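Local coordinates for putative regulatory protein SCO4313 (Streptomyces coelicolor, PDB 2OI8) that probably binds DNA as a dimeric, all-helical transcription regulator of the TetR family, at residues R18-I21 and K22-A25; D58-D61 and E62-E66; L67-D70 and A71-Q75; A95-A98 and W99-D103. All coordinates share one frame; numbering follows the deposited sequence.

Interaction 1: residues R18-I21 and K22-A25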
ATOM      1  N   ARG A  18      -4.471  20.503 -21.035  1.00 15.06           N
ATOM      2  CA  ARG A  18      -4.813  19.344 -20.213  1.00 15.34           C
ATOM      3  C   ARG A  18      -3.596  18.838 -19.425  1.00 14.87           C
ATOM      4  O   ARG A  18      -3.721  18.466 -18.256  1.00 14.06           O
ATOM      5  CB  ARG A  18      -5.427  18.230 -21.056  1.00 15.09           C
ATOM      6  CG  ARG A  18      -6.903  18.457 -21.379  1.00 16.10           C
ATOM      7  CD  ARG A  18      -7.690  17.148 -21.660  1.00 16.63           C
ATOM      8  NE  ARG A  18      -6.938  16.205 -22.489  1.00 21.46           N
ATOM      9  CZ  ARG A  18      -6.740  16.326 -23.810  1.00 24.58           C
ATOM     10  NH1 ARG A  18      -7.249  17.365 -24.486  1.00 25.42           N
ATOM     11  NH2 ARG A  18      -6.026  15.401 -24.469  1.00 24.94           N
ATOM     12  N   ALA A  19      -2.418  18.870 -20.063  1.00 14.77           N
ATOM     13  CA  ALA A  19      -1.179  18.474 -19.394  1.00 14.40           C
ATOM     14  C   ALA A  19      -0.835  19.429 -18.255  1.00 14.57           C
ATOM     15  O   ALA A  19      -0.386  18.985 -17.208  1.00 14.65           O
ATOM     16  CB  ALA A  19      -0.036  18.332 -20.378  1.00 13.43           C
ATOM     17  N   GLU A  20      -1.073  20.727 -18.441  1.00 14.95           N
ATOM     18  CA  GLU A  20      -0.934  21.679 -17.342  1.00 16.15           C
ATOM     19  C   GLU A  20      -1.956  21.448 -16.231  1.00 16.34           C
ATOM     20  O   GLU A  20      -1.610  21.543 -15.047  1.00 16.60           O
ATOM     21  CB  GLU A  20      -1.058  23.104 -17.847  1.00 16.24           C
ATOM     22  CG  GLU A  20       0.244  23.685 -18.310  1.00 20.07           C
ATOM     23  CD  GLU A  20       1.102  24.191 -17.150  1.00 25.51           C
ATOM     24  OE1 GLU A  20       1.859  23.373 -16.547  1.00 28.35           O
ATOM     25  OE2 GLU A  20       1.030  25.416 -16.853  1.00 25.89           O
ATOM     26  N   ILE A  21      -3.208  21.165 -16.618  1.00 16.46           N
ATOM     27  CA  ILE A  21      -4.265  20.879 -15.661  1.00 16.65           C
ATOM     28  C   ILE A  21      -3.813  19.706 -14.811  1.00 16.69           C
ATOM     29  O   ILE A  21      -3.864  19.776 -13.581  1.00 16.22           O
ATOM     30  CB  ILE A  21      -5.586  20.412 -16.296  1.00 16.75           C
ATOM     31  CG1 ILE A  21      -6.037  21.285 -17.475  1.00 18.45           C
ATOM     32  CG2 ILE A  21      -6.684  20.270 -15.212  1.00 15.74           C
ATOM     33  CD1 ILE A  21      -6.406  22.668 -17.140  1.00 20.43           C
ATOM     34  N   LYS A  22      -3.378  18.637 -15.491  1.00 16.50           N
ATOM     35  CA  LYS A  22      -2.969  17.399 -14.835  1.00 16.33           C
ATOM     36  C   LYS A  22      -1.800  17.638 -13.910  1.00 17.04           C
ATOM     37  O   LYS A  22      -1.834  17.169 -12.763  1.00 17.00           O
ATOM     38  CB  LYS A  22      -2.678  16.296 -15.850  1.00 15.47           C
ATOM     39  CG  LYS A  22      -3.974  15.717 -16.403  1.00 14.26           C
ATOM     40  CD  LYS A  22      -3.796  14.438 -17.176  1.00 12.26           C
ATOM     41  CE  LYS A  22      -2.969  14.672 -18.439  1.00 11.78           C
ATOM     42  NZ  LYS A  22      -3.138  13.499 -19.326  1.00 11.91           N
ATOM     43  N   ASP A  23      -0.796  18.387 -14.395  1.00 17.42           N
ATOM     44  CA  ASP A  23       0.287  18.894 -13.558  1.00 18.27           C
ATOM     45  C   ASP A  23      -0.201  19.536 -12.264  1.00 18.56           C
ATOM     46  O   ASP A  23       0.208  19.109 -11.189  1.00 19.64           O
ATOM     47  CB  ASP A  23       1.160  19.901 -14.313  1.00 19.16           C
ATOM     48  CG  ASP A  23       2.350  19.252 -14.988  1.00 20.65           C
ATOM     49  OD1 ASP A  23       2.416  18.006 -15.021  1.00 23.41           O
ATOM     50  OD2 ASP A  23       3.222  19.988 -15.492  1.00 24.52           O
ATOM     51  N   HIS A  24      -1.075  20.537 -12.332  1.00 18.12           N
ATOM     52  CA  HIS A  24      -1.543  21.148 -11.081  1.00 18.23           C
ATOM     53  C   HIS A  24      -2.292  20.176 -10.199  1.00 17.87           C
ATOM     54  O   HIS A  24      -2.257  20.306  -8.973  1.00 18.64           O
ATOM     55  CB  HIS A  24      -2.371  22.408 -11.322  1.00 18.26           C
ATOM     56  CG  HIS A  24      -1.600  23.474 -12.022  1.00 19.17           C
ATOM     57  ND1 HIS A  24      -0.473  24.047 -11.473  1.00 20.21           N
ATOM     58  CD2 HIS A  24      -1.745  24.024 -13.251  1.00 18.83           C
ATOM     59  CE1 HIS A  24       0.029  24.923 -12.326  1.00 20.30           C
ATOM     60  NE2 HIS A  24      -0.725  24.929 -13.410  1.00 20.51           N
ATOM     61  N   ALA A  25      -2.945  19.199 -10.822  1.00 16.99           N
ATOM     62  CA  ALA A  25      -3.688  18.170 -10.094  1.00 16.35           C
ATOM     63  C   ALA A  25      -2.746  17.338  -9.217  1.00 16.06           C
ATOM     64  O   ALA A  25      -3.074  17.034  -8.080  1.00 15.79           O
ATOM     65  CB  ALA A  25      -4.472  17.285 -11.050  1.00 15.89           C
TER
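The imidazole of His24 sits beside the carbonyl of Glu20 one turn back, and Glu20 O approaches the ring obliquely, 3.1 Å from His24 CD2. With CG of the histidine beside its own backbone N (chi1 -61°), the ring is laid back along the helix toward that carbonyl. The Glu20 carboxylate comes round to the same side with its plane 58° from that of the ring; Glu20 OE2 stays 3.9 Å from His24 NE2, a proximity rather than a bond. The ring's firm polar partner is Glu27, whose OE1 is hydrogen-bonded to ND1. The other oxygen of Glu20, OE1, faces Asp23: the two carboxylate planes are 79° apart, Glu20 OE1 lies 3.8 Å from Asp23 OD2, and the two like charges, this close, are likely to raise each other's pKa. Were His24 an alanine, Glu27 OE1 would probably lose its hydrogen-bond partner, and the carbonyl of Glu20 the ring that lies beside it. Lys22 crosses to another face, its CG 3.3 Å from Arg18 O, and a bend at chi3 carries NZ to a salt bridge with Asp70. Backbone bonds from Lys22, Asp23, His24 and Ala25 to the residues four before them keep the turn regular. Ile21 and Ala25 suit the buried face, where a branched chain and a small methyl meet Ile42, while Ala25 also meets Leu63 and Leu67. This is the amphipathic first helix, 14-32, of a TetR-type DNA-binding domain, packed on the predicted helix-turn-helix and on helix 60-84.

Interaction 2: residues D58-D61 and E62-E66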
ATOM      1  N   ASP A  58     -14.976  16.904 -17.518  1.00 12.53           N
ATOM      2  CA  ASP A  58     -16.319  17.024 -16.994  1.00 14.18           C
ATOM      3  C   ASP A  58     -16.391  16.363 -15.615  1.00 14.14           C
ATOM      4  O   ASP A  58     -16.970  15.292 -15.470  1.00 14.87           O
ATOM      5  CB  ASP A  58     -17.341  16.425 -17.960  1.00 14.54           C
ATOM      6  CG  ASP A  58     -18.763  16.586 -17.462  1.00 18.27           C
ATOM      7  OD1 ASP A  58     -18.960  17.397 -16.520  1.00 22.30           O
ATOM      8  OD2 ASP A  58     -19.680  15.899 -17.985  1.00 20.38           O
ATOM      9  N   GLY A  59     -15.768  16.991 -14.617  1.00 14.04           N
ATOM     10  CA  GLY A  59     -15.852  16.524 -13.238  1.00 13.45           C
ATOM     11  C   GLY A  59     -14.596  15.869 -12.729  1.00 13.47           C
ATOM     12  O   GLY A  59     -13.794  15.343 -13.506  1.00 13.32           O
ATOM     13  N   ARG A  60     -14.459  15.879 -11.407  1.00 13.21           N
ATOM     14  CA  ARG A  60     -13.309  15.350 -10.712  1.00 13.41           C
ATOM     15  C   ARG A  60     -12.978  13.891 -11.053  1.00 12.82           C
ATOM     16  O   ARG A  60     -11.806  13.502 -11.054  1.00 11.96           O
ATOM     17  CB  ARG A  60     -13.491  15.528  -9.193  1.00 13.81           C
ATOM     18  CG  ARG A  60     -12.426  14.814  -8.294  1.00 15.25           C
ATOM     19  CD  ARG A  60     -12.783  14.959  -6.812  1.00 15.34           C
ATOM     20  NE  ARG A  60     -12.744  13.700  -6.045  1.00 19.05           N
ATOM     21  CZ  ARG A  60     -13.728  12.800  -6.053  1.00 20.09           C
ATOM     22  NH1 ARG A  60     -14.796  12.992  -6.809  1.00 22.79           N
ATOM     23  NH2 ARG A  60     -13.655  11.702  -5.329  1.00 21.81           N
ATOM     24  N   ASP A  61     -13.993  13.075 -11.318  1.00 12.71           N
ATOM     25  CA  ASP A  61     -13.727  11.648 -11.549  1.00 12.53           C
ATOM     26  C   ASP A  61     -13.088  11.433 -12.901  1.00 11.74           C
ATOM     27  O   ASP A  61     -12.196  10.606 -13.027  1.00 12.23           O
ATOM     28  CB  ASP A  61     -14.991  10.793 -11.412  1.00 13.17           C
ATOM     29  CG  ASP A  61     -15.456  10.644  -9.958  1.00 13.84           C
ATOM     30  OD1 ASP A  61     -14.649  10.869  -9.022  1.00 12.64           O
ATOM     31  OD2 ASP A  61     -16.650  10.313  -9.767  1.00 16.55           O
ATOM     32  N   GLU A  62     -13.540  12.195 -13.892  1.00 10.38           N
ATOM     33  CA  GLU A  62     -12.901  12.237 -15.208  1.00  9.88           C
ATOM     34  C   GLU A  62     -11.420  12.610 -15.137  1.00  8.79           C
ATOM     35  O   GLU A  62     -10.593  12.047 -15.859  1.00  8.51           O
ATOM     36  CB  GLU A  62     -13.608  13.234 -16.115  1.00  9.87           C
ATOM     37  CG  GLU A  62     -14.820  12.682 -16.814  1.00 11.46           C
ATOM     38  CD  GLU A  62     -15.133  13.439 -18.090  1.00 14.70           C
ATOM     39  OE1 GLU A  62     -14.235  14.147 -18.633  1.00 14.03           O
ATOM     40  OE2 GLU A  62     -16.289  13.314 -18.552  1.00 16.30           O
ATOM     41  N   LEU A  63     -11.098  13.568 -14.272  1.00  7.38           N
ATOM     42  CA  LEU A  63      -9.735  13.962 -14.076  1.00  6.27           C
ATOM     43  C   LEU A  63      -8.987  12.849 -13.368  1.00  6.45           C
ATOM     44  O   LEU A  63      -7.900  12.482 -13.800  1.00  5.91           O
ATOM     45  CB  LEU A  63      -9.646  15.256 -13.282  1.00  5.79           C
ATOM     46  CG  LEU A  63      -8.210  15.684 -12.953  1.00  5.63           C
ATOM     47  CD1 LEU A  63      -7.310  15.890 -14.202  1.00  2.77           C
ATOM     48  CD2 LEU A  63      -8.245  16.946 -12.115  1.00  7.09           C
ATOM     49  N   ILE A  64      -9.568  12.302 -12.295  1.00  6.85           N
ATOM     50  CA  ILE A  64      -8.912  11.232 -11.552  1.00  7.31           C
ATOM     51  C   ILE A  64      -8.634  10.098 -12.528  1.00  7.74           C
ATOM     52  O   ILE A  64      -7.481   9.626 -12.644  1.00  7.32           O
ATOM     53  CB  ILE A  64      -9.789  10.671 -10.402  1.00  7.91           C
ATOM     54  CG1 ILE A  64     -10.054  11.699  -9.283  1.00  7.51           C
ATOM     55  CG2 ILE A  64      -9.203   9.349  -9.872  1.00  7.62           C
ATOM     56  CD1 ILE A  64      -8.848  12.117  -8.538  1.00 11.31           C
ATOM     57  N   THR A  65      -9.689   9.701 -13.253  1.00  7.52           N
ATOM     58  CA  THR A  65      -9.613   8.603 -14.201  1.00  8.19           C
ATOM     59  C   THR A  65      -8.397   8.750 -15.091  1.00  9.25           C
ATOM     60  O   THR A  65      -7.650   7.794 -15.220  1.00 10.09           O
ATOM     61  CB  THR A  65     -10.886   8.466 -15.048  1.00  7.92           C
ATOM     62  OG1 THR A  65     -11.973   8.067 -14.209  1.00  7.96           O
ATOM     63  CG2 THR A  65     -10.709   7.430 -16.140  1.00  7.20           C
ATOM     64  N   GLU A  66      -8.200   9.938 -15.676  1.00 10.03           N
ATOM     65  CA  GLU A  66      -7.060  10.216 -16.571  1.00 10.95           C
ATOM     66  C   GLU A  66      -5.690  10.138 -15.879  1.00 10.72           C
ATOM     67  O   GLU A  66      -4.697   9.680 -16.479  1.00 10.64           O
ATOM     68  CB  GLU A  66      -7.201  11.580 -17.273  1.00 10.78           C
ATOM     69  CG  GLU A  66      -8.012  11.570 -18.584  1.00 14.72           C
ATOM     70  CD  GLU A  66      -7.804  10.292 -19.418  1.00 18.11           C
ATOM     71  OE1 GLU A  66      -6.680  10.080 -19.931  1.00 21.38           O
ATOM     72  OE2 GLU A  66      -8.763   9.494 -19.553  1.00 18.20           O
TER
HETATM   73  O   HOH W   1     -17.883  14.227 -20.352  1.00 65.45           O
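Asp61 O is gripped twice by Thr65, by the backbone N at 2.7 Å and by the hydroxyl OG1 at 2.8 Å. The two donors reach the carbonyl from opposite faces of its plane; OG1 stands well above it, away from the lone pairs, whereas N is tilted by only 22°. Thr65 OG1 lies beside its own backbone N (chi1 -67°), which turns it back toward the preceding turn, and it is also hydrogen-bonded to the hydroxyl of Tyr118. A threonine thus buries its polar atom with partners inside and outside the helix. All this occurs in the first turns of helix 60-84, the long helix that leads out of the TetR DNA-binding domain. Gly59 takes the N-cap position with a positive phi (107°) at which a CB would press on the preceding carbonyl, so glycine fits. In front of it, Asp58 N makes a weak hydrogen bond of 3.1 Å to Glu62 OE1, for which the glutamate chain stretches out beyond CG toward the start of the helix. A water lies between the two acids, donating to Glu62 OE2 at 2.6 Å and weakly to Asp58 OD2, and probably eases their mutual repulsion. Arg60 and Ile64 run side by side, CG of the arginine 4.0 Å from CG1 of the isoleucine, while Arg60 NH1 pairs by charge alone with Asp61 OD1, which lies well out of the guanidinium plane.

Interaction 3: residues L67-D70 and A71-Q75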
ATOM      1  N   LEU A  67      -5.630  10.630 -14.643  1.00 10.38           N
ATOM      2  CA  LEU A  67      -4.417  10.505 -13.843  1.00 10.28           C
ATOM      3  C   LEU A  67      -4.117   9.018 -13.582  1.00 10.59           C
ATOM      4  O   LEU A  67      -2.989   8.576 -13.771  1.00 10.31           O
ATOM      5  CB  LEU A  67      -4.541  11.292 -12.536  1.00  9.78           C
ATOM      6  CG  LEU A  67      -4.746  12.816 -12.602  1.00  8.29           C
ATOM      7  CD1 LEU A  67      -4.882  13.334 -11.189  1.00  5.55           C
ATOM      8  CD2 LEU A  67      -3.618  13.563 -13.343  1.00  6.11           C
ATOM      9  N   ILE A  68      -5.133   8.246 -13.198  1.00 11.32           N
ATOM     10  CA  ILE A  68      -4.964   6.779 -13.050  1.00 12.14           C
ATOM     11  C   ILE A  68      -4.451   6.086 -14.346  1.00 13.11           C
ATOM     12  O   ILE A  68      -3.501   5.294 -14.289  1.00 13.61           O
ATOM     13  CB  ILE A  68      -6.230   6.088 -12.433  1.00 11.88           C
ATOM     14  CG1 ILE A  68      -6.376   6.476 -10.966  1.00 10.09           C
ATOM     15  CG2 ILE A  68      -6.131   4.573 -12.485  1.00 11.36           C
ATOM     16  CD1 ILE A  68      -7.722   6.178 -10.387  1.00  7.29           C
ATOM     17  N   ARG A  69      -5.039   6.426 -15.494  1.00 13.92           N
ATOM     18  CA  ARG A  69      -4.631   5.907 -16.821  1.00 15.10           C
ATOM     19  C   ARG A  69      -3.169   6.247 -17.145  1.00 14.49           C
ATOM     20  O   ARG A  69      -2.402   5.378 -17.611  1.00 14.84           O
ATOM     21  CB  ARG A  69      -5.569   6.464 -17.914  1.00 14.94           C
ATOM     22  CG  ARG A  69      -5.460   5.823 -19.323  1.00 17.37           C
ATOM     23  CD  ARG A  69      -6.632   6.234 -20.314  1.00 17.66           C
ATOM     24  NE  ARG A  69      -7.954   6.241 -19.659  1.00 22.99           N
ATOM     25  CZ  ARG A  69      -9.095   5.793 -20.191  1.00 25.31           C
ATOM     26  NH1 ARG A  69      -9.121   5.253 -21.412  1.00 26.49           N
ATOM     27  NH2 ARG A  69     -10.221   5.860 -19.481  1.00 25.37           N
ATOM     28  N   ASP A  70      -2.800   7.507 -16.888  1.00 13.62           N
ATOM     29  CA  ASP A  70      -1.448   8.011 -17.096  1.00 12.87           C
ATOM     30  C   ASP A  70      -0.473   7.261 -16.229  1.00 12.56           C
ATOM     31  O   ASP A  70       0.634   6.953 -16.664  1.00 12.04           O
ATOM     32  CB  ASP A  70      -1.350   9.501 -16.730  1.00 13.01           C
ATOM     33  CG  ASP A  70      -1.852  10.424 -17.829  1.00 13.67           C
ATOM     34  OD1 ASP A  70      -2.143   9.952 -18.948  1.00 14.07           O
ATOM     35  OD2 ASP A  70      -1.944  11.642 -17.580  1.00 15.10           O
ATOM     36  N   ALA A  71      -0.893   6.977 -14.995  1.00 12.27           N
ATOM     37  CA  ALA A  71      -0.037   6.279 -14.027  1.00 12.65           C
ATOM     38  C   ALA A  71       0.279   4.861 -14.518  1.00 12.97           C
ATOM     39  O   ALA A  71       1.455   4.485 -14.612  1.00 13.07           O
ATOM     40  CB  ALA A  71      -0.665   6.273 -12.608  1.00 11.72           C
ATOM     41  N   TYR A  72      -0.769   4.105 -14.861  1.00 13.39           N
ATOM     42  CA  TYR A  72      -0.626   2.749 -15.412  1.00 13.72           C
ATOM     43  C   TYR A  72       0.238   2.735 -16.651  1.00 14.22           C
ATOM     44  O   TYR A  72       1.057   1.823 -16.824  1.00 14.29           O
ATOM     45  CB  TYR A  72      -1.985   2.134 -15.748  1.00 13.28           C
ATOM     46  CG  TYR A  72      -2.700   1.577 -14.544  1.00 12.82           C
ATOM     47  CD1 TYR A  72      -2.122   0.562 -13.779  1.00 11.91           C
ATOM     48  CD2 TYR A  72      -3.957   2.052 -14.166  1.00 13.45           C
ATOM     49  CE1 TYR A  72      -2.762   0.041 -12.665  1.00 11.17           C
ATOM     50  CE2 TYR A  72      -4.621   1.528 -13.049  1.00 13.09           C
ATOM     51  CZ  TYR A  72      -4.010   0.517 -12.306  1.00 13.20           C
ATOM     52  OH  TYR A  72      -4.637  -0.023 -11.198  1.00 14.03           O
ATOM     53  N   ARG A  73       0.081   3.760 -17.489  1.00 14.61           N
ATOM     54  CA  ARG A  73       0.771   3.792 -18.772  1.00 15.63           C
ATOM     55  C   ARG A  73       2.290   3.947 -18.618  1.00 15.50           C
ATOM     56  O   ARG A  73       3.064   3.327 -19.360  1.00 15.50           O
ATOM     57  CB  ARG A  73       0.158   4.858 -19.671  1.00 16.20           C
ATOM     58  CG  ARG A  73       0.909   5.129 -20.976  1.00 20.38           C
ATOM     59  CD  ARG A  73      -0.055   5.474 -22.118  1.00 26.89           C
ATOM     60  NE  ARG A  73      -0.970   6.571 -21.781  1.00 31.33           N
ATOM     61  CZ  ARG A  73      -2.267   6.424 -21.509  1.00 33.43           C
ATOM     62  NH1 ARG A  73      -2.831   5.218 -21.524  1.00 34.95           N
ATOM     63  NH2 ARG A  73      -3.004   7.490 -21.222  1.00 34.36           N
ATOM     64  N   SER A  74       2.717   4.750 -17.649  1.00 14.97           N
ATOM     65  CA  SER A  74       4.134   4.888 -17.394  1.00 15.46           C
ATOM     66  C   SER A  74       4.680   3.673 -16.647  1.00 15.31           C
ATOM     67  O   SER A  74       5.850   3.329 -16.795  1.00 16.01           O
ATOM     68  CB  SER A  74       4.445   6.171 -16.631  1.00 15.40           C
ATOM     69  OG  SER A  74       3.647   6.254 -15.467  1.00 17.76           O
ATOM     70  N   GLN A  75       3.851   3.006 -15.853  1.00 14.74           N
ATOM     71  CA  GLN A  75       4.310   1.760 -15.255  1.00 14.29           C
ATOM     72  C   GLN A  75       4.587   0.717 -16.358  1.00 14.02           C
ATOM     73  O   GLN A  75       5.591  -0.004 -16.329  1.00 13.36           O
ATOM     74  CB  GLN A  75       3.314   1.230 -14.225  1.00 13.63           C
ATOM     75  CG  GLN A  75       3.898   0.096 -13.405  1.00 12.81           C
ATOM     76  CD  GLN A  75       2.861  -0.647 -12.593  1.00 13.13           C
ATOM     77  OE1 GLN A  75       1.714  -0.777 -13.004  1.00 12.67           O
ATOM     78  NE2 GLN A  75       3.268  -1.153 -11.432  1.00 13.97           N
TER
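Ile68 and Tyr72 lie side by side and point the same way, the isoleucine's CG2 methyl pressing on the tyrosine ring at CE2, 3.4 Å away. The ring continues past it to the dimer partner, where Tyr72 OH is hydrogen-bonded to Gln194 of the second subunit. About a quarter-turn further round the helix, Arg73 folds back over Arg69: bends at chi2 and chi3 bring its NH1 to 3.5 Å from Arg69 CG. Arg69 O lies over one face of this guanidinium, Arg69 CD sits at its edge in plane, and the two guanidinium planes are 59° apart; what Arg73 touches is the methylenes of Arg69, not its charged end. Asp70 then offers OD1 obliquely to Arg73 NH2 at 3.5 Å, a salt bridge with carboxylate and guanidinium turned 84° against each other. Ser74 tucks its OG between its own backbone N and carbonyl carbon (chi1 53°) and gives a hydrogen bond of 2.9 Å to Ala71 O, which also accepts from Gln75 N. Ala71 is small enough for its buried place, where it touches Arg106. Arg69 has its salt bridge with Asp123, while Asp70 faces Arg73 through OD1 and Lys22 through OD2, an arrangement likely to favour a charged carboxylate.

Interaction 4: residues A95-A98 and W99-D103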
ATOM      1  N   ALA A  95      13.295  -2.263 -12.809  1.00 11.84           N
ATOM      2  CA  ALA A  95      12.482  -1.276 -13.517  1.00 11.82           C
ATOM      3  C   ALA A  95      11.334  -0.808 -12.589  1.00 11.32           C
ATOM      4  O   ALA A  95      11.087   0.401 -12.405  1.00 11.03           O
ATOM      5  CB  ALA A  95      11.922  -1.890 -14.795  1.00 11.36           C
ATOM      6  N   LEU A  96      10.677  -1.779 -11.979  1.00 10.62           N
ATOM      7  CA  LEU A  96       9.543  -1.498 -11.107  1.00 11.51           C
ATOM      8  C   LEU A  96       9.949  -0.647  -9.888  1.00 10.75           C
ATOM      9  O   LEU A  96       9.185   0.216  -9.483  1.00  9.88           O
ATOM     10  CB  LEU A  96       8.854  -2.811 -10.667  1.00 11.30           C
ATOM     11  CG  LEU A  96       7.640  -2.654  -9.730  1.00 13.25           C
ATOM     12  CD1 LEU A  96       6.505  -1.790 -10.371  1.00 13.21           C
ATOM     13  CD2 LEU A  96       7.101  -4.006  -9.210  1.00 11.85           C
ATOM     14  N   ARG A  97      11.160  -0.887  -9.347  1.00 10.80           N
ATOM     15  CA  ARG A  97      11.640  -0.206  -8.138  1.00 10.10           C
ATOM     16  C   ARG A  97      11.822   1.271  -8.411  1.00  9.79           C
ATOM     17  O   ARG A  97      11.346   2.120  -7.639  1.00  9.99           O
ATOM     18  CB  ARG A  97      12.953  -0.818  -7.621  1.00 10.36           C
ATOM     19  CG  ARG A  97      13.430  -0.236  -6.272  1.00  9.55           C
ATOM     20  CD  ARG A  97      14.451  -1.110  -5.540  1.00  9.36           C
ATOM     21  NE  ARG A  97      14.935  -0.426  -4.343  1.00  9.40           N
ATOM     22  CZ  ARG A  97      14.321  -0.473  -3.153  1.00 11.70           C
ATOM     23  NH1 ARG A  97      13.225  -1.196  -3.010  1.00 12.96           N
ATOM     24  NH2 ARG A  97      14.786   0.193  -2.093  1.00 10.19           N
ATOM     25  N   ALA A  98      12.480   1.564  -9.524  1.00  9.62           N
ATOM     26  CA  ALA A  98      12.831   2.940  -9.902  1.00  9.70           C
ATOM     27  C   ALA A  98      11.602   3.743 -10.289  1.00  9.64           C
ATOM     28  O   ALA A  98      11.463   4.906  -9.903  1.00  9.45           O
ATOM     29  CB  ALA A  98      13.855   2.934 -11.037  1.00  9.78           C
ATOM     30  N   TRP A  99      10.711   3.111 -11.048  1.00  9.81           N
ATOM     31  CA  TRP A  99       9.429   3.716 -11.373  1.00  9.92           C
ATOM     32  C   TRP A  99       8.684   4.065 -10.066  1.00 10.48           C
ATOM     33  O   TRP A  99       8.157   5.184  -9.911  1.00 11.09           O
ATOM     34  CB  TRP A  99       8.589   2.791 -12.261  1.00  9.18           C
ATOM     35  CG  TRP A  99       7.236   3.366 -12.537  1.00  9.47           C
ATOM     36  CD1 TRP A  99       6.898   4.211 -13.546  1.00  9.22           C
ATOM     37  CD2 TRP A  99       6.034   3.155 -11.775  1.00 10.13           C
ATOM     38  NE1 TRP A  99       5.565   4.548 -13.469  1.00 10.09           N
ATOM     39  CE2 TRP A  99       5.011   3.915 -12.387  1.00 10.16           C
ATOM     40  CE3 TRP A  99       5.728   2.412 -10.631  1.00  9.07           C
ATOM     41  CZ2 TRP A  99       3.710   3.943 -11.902  1.00  9.32           C
ATOM     42  CZ3 TRP A  99       4.434   2.440 -10.150  1.00  8.77           C
ATOM     43  CH2 TRP A  99       3.440   3.199 -10.788  1.00  9.48           C
ATOM     44  N   ALA A 100       8.634   3.112  -9.134  1.00  9.68           N
ATOM     45  CA  ALA A 100       8.031   3.353  -7.827  1.00  8.98           C
ATOM     46  C   ALA A 100       8.741   4.491  -7.100  1.00  8.74           C
ATOM     47  O   ALA A 100       8.113   5.449  -6.640  1.00  8.78           O
ATOM     48  CB  ALA A 100       8.056   2.074  -6.970  1.00  8.39           C
ATOM     49  N   LEU A 101      10.051   4.396  -6.990  1.00  8.62           N
ATOM     50  CA  LEU A 101      10.762   5.385  -6.197  1.00  9.07           C
ATOM     51  C   LEU A 101      10.853   6.708  -6.934  1.00  8.74           C
ATOM     52  O   LEU A 101      11.043   7.751  -6.322  1.00  8.84           O
ATOM     53  CB  LEU A 101      12.146   4.881  -5.755  1.00  8.83           C
ATOM     54  CG  LEU A 101      12.142   3.643  -4.847  1.00 10.53           C
ATOM     55  CD1 LEU A 101      13.556   3.172  -4.573  1.00 10.65           C
ATOM     56  CD2 LEU A 101      11.393   3.875  -3.522  1.00 10.17           C
ATOM     57  N   ASP A 102      10.694   6.684  -8.246  1.00  9.36           N
ATOM     58  CA  ASP A 102      10.847   7.927  -9.000  1.00  9.76           C
ATOM     59  C   ASP A 102       9.703   8.886  -8.676  1.00  9.38           C
ATOM     60  O   ASP A 102       9.879  10.081  -8.770  1.00  9.97           O
ATOM     61  CB  ASP A 102      10.982   7.682 -10.506  1.00  9.31           C
ATOM     62  CG  ASP A 102      11.062   8.982 -11.312  1.00 11.00           C
ATOM     63  OD1 ASP A 102      11.968   9.825 -11.090  1.00 10.09           O
ATOM     64  OD2 ASP A 102      10.205   9.151 -12.198  1.00 13.75           O
ATOM     65  N   ASP A 103       8.549   8.356  -8.270  1.00  9.39           N
ATOM     66  CA  ASP A 103       7.344   9.176  -8.048  1.00  8.68           C
ATOM     67  C   ASP A 103       6.370   8.473  -7.106  1.00  8.44           C
ATOM     68  O   ASP A 103       5.394   7.860  -7.557  1.00  7.85           O
ATOM     69  CB  ASP A 103       6.663   9.494  -9.379  1.00  8.90           C
ATOM     70  CG  ASP A 103       5.563  10.525  -9.248  1.00  9.66           C
ATOM     71  OD1 ASP A 103       5.069  10.794  -8.136  1.00 12.73           O
ATOM     72  OD2 ASP A 103       5.162  11.083 -10.274  1.00 13.76           O
TER
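The last turns of helix 89-102, part of the C-terminal, regulatory region of the TetR fold, bring Leu101 over the guanidinium of Arg97. Leu101 CD1 hangs 3.7 Å above one face of that flat group, offset toward its rim, and is 3.8 Å from Arg97 CG, covering both methylenes and head. Arg97 CG is anti to its N (chi1 -174°) and the chain runs extended from CG to NE, which carries NH1 to a salt bridge with Glu190 on helix 170-191. Arginine suits the place, since its long side chain also touches Leu187 and Phe206. A serine here would probably leave Glu190 without its positive mate and open a gap beneath Leu101. Toward the interior, Leu96 CD1 meets Trp99 CE3 at 4.3 Å, and Leu96 O lies at the edge of the indole, near its plane. The indole lies against Gln75, Ser78 and Tyr107, and its NE1 probably donates a hydrogen bond to Ser74 OG, giving the ring's one polar atom a partner. Ala100 sets a small methyl on Tyr107. Backbone bonds from Trp99, Ala100 and Leu101 to the residues four before them tie these turns, Leu101 N lying 2.7 Å from Arg97 O. Asp103 ends the segment as the N-cap of helix 104-111, OD1 accepting from Arg106 N. Such a helix, between the long connecting helix and later ones, is characteristic of the TetR C-terminal domain.

How the interactions relate
From the N terminus the four contacts follow in series; each spans only neighbouring turns, interaction 2 including the loop that leads into its helix, so none encloses or crosses another and no long loop is closed. Interaction 1, on helix 14-32, packs on the start of helix 60-84 in interaction 2 through Ala25 and Leu63, and farther along that helix it reaches interaction 3, with Lys22 CG 3.8 Å from Leu67 CD2. Interactions 2 and 3 adjoin in the sequence and share helix 60-84. Interaction 3 then touches interaction 4 on helix 89-102, where Gln75 NE2 lies 3.5 Å from Leu96 CD1. The long helix thus joins the DNA-binding domain to the C-terminal domain.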